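Local coordinates for protein glucosamine--fructose-6-phosphate aminotransferase [isomerizing] (Francisella tularensis subsp. tularensis, PDB 3TBF) that probably converts fructose 6-phosphate and glutamine into glucosamine 6-phosphate and glutamate, this fragment being its sugar-isomerizing C-terminal domain, at residues 11-14 with 15-18; 259-262 with 263-266. All coordinates share one frame; numbering follows the deposited sequence.

Contact 1: residues 11-14 with 15-18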
# COMPACT_ATOMS: atom_id res chain seq x y z
N LYS A 11 -20.08 -8.30 27.42
CA LYS A 11 -19.75 -9.72 27.29
C LYS A 11 -18.26 -10.00 27.15
O LYS A 11 -17.80 -11.04 27.59
CB LYS A 11 -20.47 -10.24 26.05
CG LYS A 11 -20.89 -11.71 26.10
CD LYS A 11 -22.39 -11.81 26.20
CE LYS A 11 -23.11 -11.25 24.95
NZ LYS A 11 -24.62 -11.42 25.07
N HIS A 12 -17.53 -9.09 26.51
CA HIS A 12 -16.11 -9.20 26.21
C HIS A 12 -15.50 -7.83 26.32
O HIS A 12 -16.20 -6.83 26.09
CB HIS A 12 -15.92 -9.66 24.78
CG HIS A 12 -16.40 -11.04 24.54
ND1 HIS A 12 -17.68 -11.32 24.09
CD2 HIS A 12 -15.80 -12.24 24.71
CE1 HIS A 12 -17.84 -12.63 23.99
NE2 HIS A 12 -16.71 -13.21 24.36
N TYR A 13 -14.23 -7.74 26.62
CA TYR A 13 -13.57 -6.45 26.66
C TYR A 13 -13.61 -5.75 25.32
O TYR A 13 -13.79 -4.53 25.24
CB TYR A 13 -12.12 -6.54 27.11
CG TYR A 13 -11.93 -6.88 28.54
CD1 TYR A 13 -11.89 -5.90 29.53
CD2 TYR A 13 -11.79 -8.21 28.92
CE1 TYR A 13 -11.72 -6.25 30.88
CE2 TYR A 13 -11.63 -8.57 30.25
CZ TYR A 13 -11.58 -7.60 31.22
OH TYR A 13 -11.38 -8.03 32.52
N MSE A 14 -13.43 -6.50 24.25
CA MSE A 14 -13.44 -5.88 22.93
C MSE A 14 -14.75 -5.11 22.71
O MSE A 14 -14.74 -4.04 22.14
CB MSE A 14 -13.27 -6.88 21.80
CG MSE A 14 -13.12 -6.15 20.52
SE MSE A 14 -12.73 -7.26 19.03
CE MSE A 14 -12.92 -5.94 17.48
N LEU A 15 -15.86 -5.66 23.17
CA LEU A 15 -17.15 -5.03 22.94
C LEU A 15 -17.30 -3.81 23.83
O LEU A 15 -17.81 -2.80 23.42
CB LEU A 15 -18.29 -6.01 23.19
CG LEU A 15 -19.67 -5.55 22.79
CD1 LEU A 15 -19.69 -5.22 21.33
CD2 LEU A 15 -20.72 -6.64 23.16
N LYS A 16 -16.79 -3.88 25.03
CA LYS A 16 -16.76 -2.68 25.88
C LYS A 16 -15.99 -1.53 25.22
O LYS A 16 -16.40 -0.37 25.30
CB LYS A 16 -16.08 -2.97 27.21
CG LYS A 16 -15.81 -1.71 28.01
CD LYS A 16 -15.21 -2.01 29.33
CE LYS A 16 -13.71 -1.99 29.29
NZ LYS A 16 -13.26 -0.67 29.85
N GLU A 17 -14.89 -1.87 24.55
CA GLU A 17 -14.01 -0.86 24.01
C GLU A 17 -14.63 -0.24 22.80
O GLU A 17 -14.47 0.94 22.56
CB GLU A 17 -12.63 -1.42 23.74
CG GLU A 17 -11.81 -1.50 25.06
CD GLU A 17 -10.80 -2.67 25.13
OE1 GLU A 17 -10.24 -3.06 24.08
OE2 GLU A 17 -10.57 -3.19 26.26
N ILE A 18 -15.36 -1.02 22.03
CA ILE A 18 -16.04 -0.45 20.91
C ILE A 18 -17.07 0.53 21.43
O ILE A 18 -17.22 1.61 20.87
CB ILE A 18 -16.73 -1.52 20.10
CG1 ILE A 18 -15.70 -2.32 19.33
CG2 ILE A 18 -17.67 -0.91 19.16
CD1 ILE A 18 -16.24 -3.56 18.70
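Met14 sets its CG opposite the backbone N (chi1 -173°) and runs fully extended, which carries its CE to 4.3 Å from Ile18 CD1, one helical turn on; Met14 is a selenomethionine here. Ile18 instead swings CG1 beside its own N (chi1 -73°), and that places CG1 3.4 Å from Met14 O. On another side of the helix, the Glu17 carboxylate comes back beside Tyr13, with OE2 3.8 Å from Tyr13 CB. The carboxylate's polar partners are elsewhere: OE2 accepts from Ile159 N and OE1 from Gly160 N, two backbone amides that together pin the group. The main chain closes the first turn. Lys16 N donates to His12 O at 3.2 Å, and Leu15 N adds a weak second bond to the same oxygen; Glu17 N meets Tyr13 O at 3.0 Å, and Ile18 N reaches Met14 O at 3.1 Å. Against helix 335-355, His12 ND1 bonds Tyr349 OH, and Leu15 packs on the same tyrosine. With His12 at the N-cap position and the Asp360 carboxylate taking the Tyr13 and Met14 amides, this is an alpha-helix start whose leading N-H groups are bound by an acidic side chain from the C-terminal tail.

Contact 2: residues 259-262 with 263-266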
# COMPACT_ATOMS: atom_id res chain seq x y z
N ALA A 259 -8.42 -5.68 1.48
CA ALA A 259 -8.96 -4.40 1.02
C ALA A 259 -8.34 -3.95 -0.28
O ALA A 259 -7.13 -4.06 -0.47
CB ALA A 259 -8.78 -3.32 2.05
N TYR A 260 -9.19 -3.40 -1.15
CA TYR A 260 -8.75 -2.83 -2.43
C TYR A 260 -9.35 -1.44 -2.58
O TYR A 260 -10.49 -1.22 -2.15
CB TYR A 260 -9.22 -3.70 -3.56
CG TYR A 260 -8.55 -5.07 -3.64
CD1 TYR A 260 -7.36 -5.26 -4.36
CD2 TYR A 260 -9.13 -6.19 -3.04
CE1 TYR A 260 -6.77 -6.50 -4.45
CE2 TYR A 260 -8.55 -7.42 -3.10
CZ TYR A 260 -7.38 -7.59 -3.82
OH TYR A 260 -6.82 -8.87 -3.89
N PRO A 261 -8.58 -0.48 -3.14
CA PRO A 261 -9.20 0.80 -3.50
C PRO A 261 -10.18 0.48 -4.60
O PRO A 261 -9.81 -0.26 -5.51
CB PRO A 261 -8.04 1.64 -4.07
CG PRO A 261 -6.83 0.76 -4.12
CD PRO A 261 -7.23 -0.64 -3.71
N SER A 262 -11.40 0.97 -4.51
CA SER A 262 -12.44 0.55 -5.45
C SER A 262 -12.12 0.77 -6.93
O SER A 262 -12.59 0.03 -7.79
CB SER A 262 -13.74 1.25 -5.11
OG SER A 262 -13.94 1.20 -3.70
N GLY A 263 -11.31 1.79 -7.23
CA GLY A 263 -10.86 2.04 -8.59
C GLY A 263 -9.91 1.03 -9.21
O GLY A 263 -9.64 1.13 -10.42
N GLU A 264 -9.41 0.06 -8.44
CA GLU A 264 -8.34 -0.83 -8.89
C GLU A 264 -8.75 -2.30 -9.05
O GLU A 264 -7.90 -3.19 -9.28
CB GLU A 264 -7.16 -0.76 -7.93
CG GLU A 264 -6.43 0.57 -7.95
CD GLU A 264 -5.64 0.84 -9.25
OE1 GLU A 264 -6.00 1.89 -9.89
OE2 GLU A 264 -4.65 0.04 -9.57
N LEU A 265 -10.05 -2.54 -8.96
CA LEU A 265 -10.61 -3.87 -9.15
C LEU A 265 -10.35 -4.41 -10.54
O LEU A 265 -10.22 -5.62 -10.73
CB LEU A 265 -12.13 -3.82 -8.93
CG LEU A 265 -12.57 -3.20 -7.61
CD1 LEU A 265 -14.07 -3.38 -7.39
CD2 LEU A 265 -11.72 -3.78 -6.48
N LYS A 266 -10.28 -3.47 -11.49
CA LYS A 266 -10.12 -3.74 -12.92
C LYS A 266 -9.02 -4.73 -13.21
O LYS A 266 -9.22 -5.68 -13.98
CB LYS A 266 -9.82 -2.44 -13.70
CG LYS A 266 -10.60 -1.21 -13.24
CD LYS A 266 -10.86 -0.19 -14.36
CE LYS A 266 -12.15 0.61 -14.06
NZ LYS A 266 -12.11 1.26 -12.70
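Pro261 and Glu264 are the first and last residues of a type I beta turn that ends strand 256-261, an outermost strand of the second SIS domain's parallel sheet. Glu264 N donates to Pro261 O at 3.0 Å with a fairly straight N-H (160°), though the donor stands above the carbonyl plane and not on a lone pair. Ser262 and Gly263 fill the two middle positions, both with helix-like backbone angles. The side chains of the two end residues also touch: Pro261 CG lies 3.9 Å from Glu264 CG, the ring and the acid's aliphatic stem passing at a slant.

One residue further on, Leu265 turns back over the turn. Its CG sits beside its own N (chi1 -52°), which brings CG close against Ser262 O, at 3.2 Å. Its CD2 lies 3.8 Å from Tyr260 CB. Tyr260 turns its side chain toward residues 263-266, and CD2 approaches its ring obliquely. Leu233 of strand 229-234 is touched by Tyr260, Ser262 and Leu265, while Val299 of helix 289-301 covers Leu265. Backbone bonds from Tyr260 to Phe232 and from Ser262 to Gly234 hold the strand and the start of the turn to the neighbouring strand.

Pro261 and Glu264 also meet the second subunit, where Pro261 packs on Glu91 and Glu264 on Cys62. Bent at chi2, the Glu264 side chain spans the dimer interface: OE2 receives a weak bond from Gly63 N of the second subunit, and OE1 is hydrogen-bonded to Ser90 OG of that subunit.

How the contacts relate
Contact 1 and contact 2 lie far apart, their centres 32 Å from one another and their nearest atoms about 16 Å, and they share no element. Residues 11-18 are partly buried: a helix start laid on helix 335-355, with no other chain of the assembly touching it. Residues 259-266 are the more enclosed pair, at the end of an outermost strand, where it meets the second subunit. Glu17 rests on two backbone N-H groups of its own chain, whereas Glu264 bonds a serine hydroxyl, and more weakly one N-H, of the second subunit. Contact 1 thus belongs to a helix start beside the C-terminal tail, contact 2 to a strand end at the dimer interface.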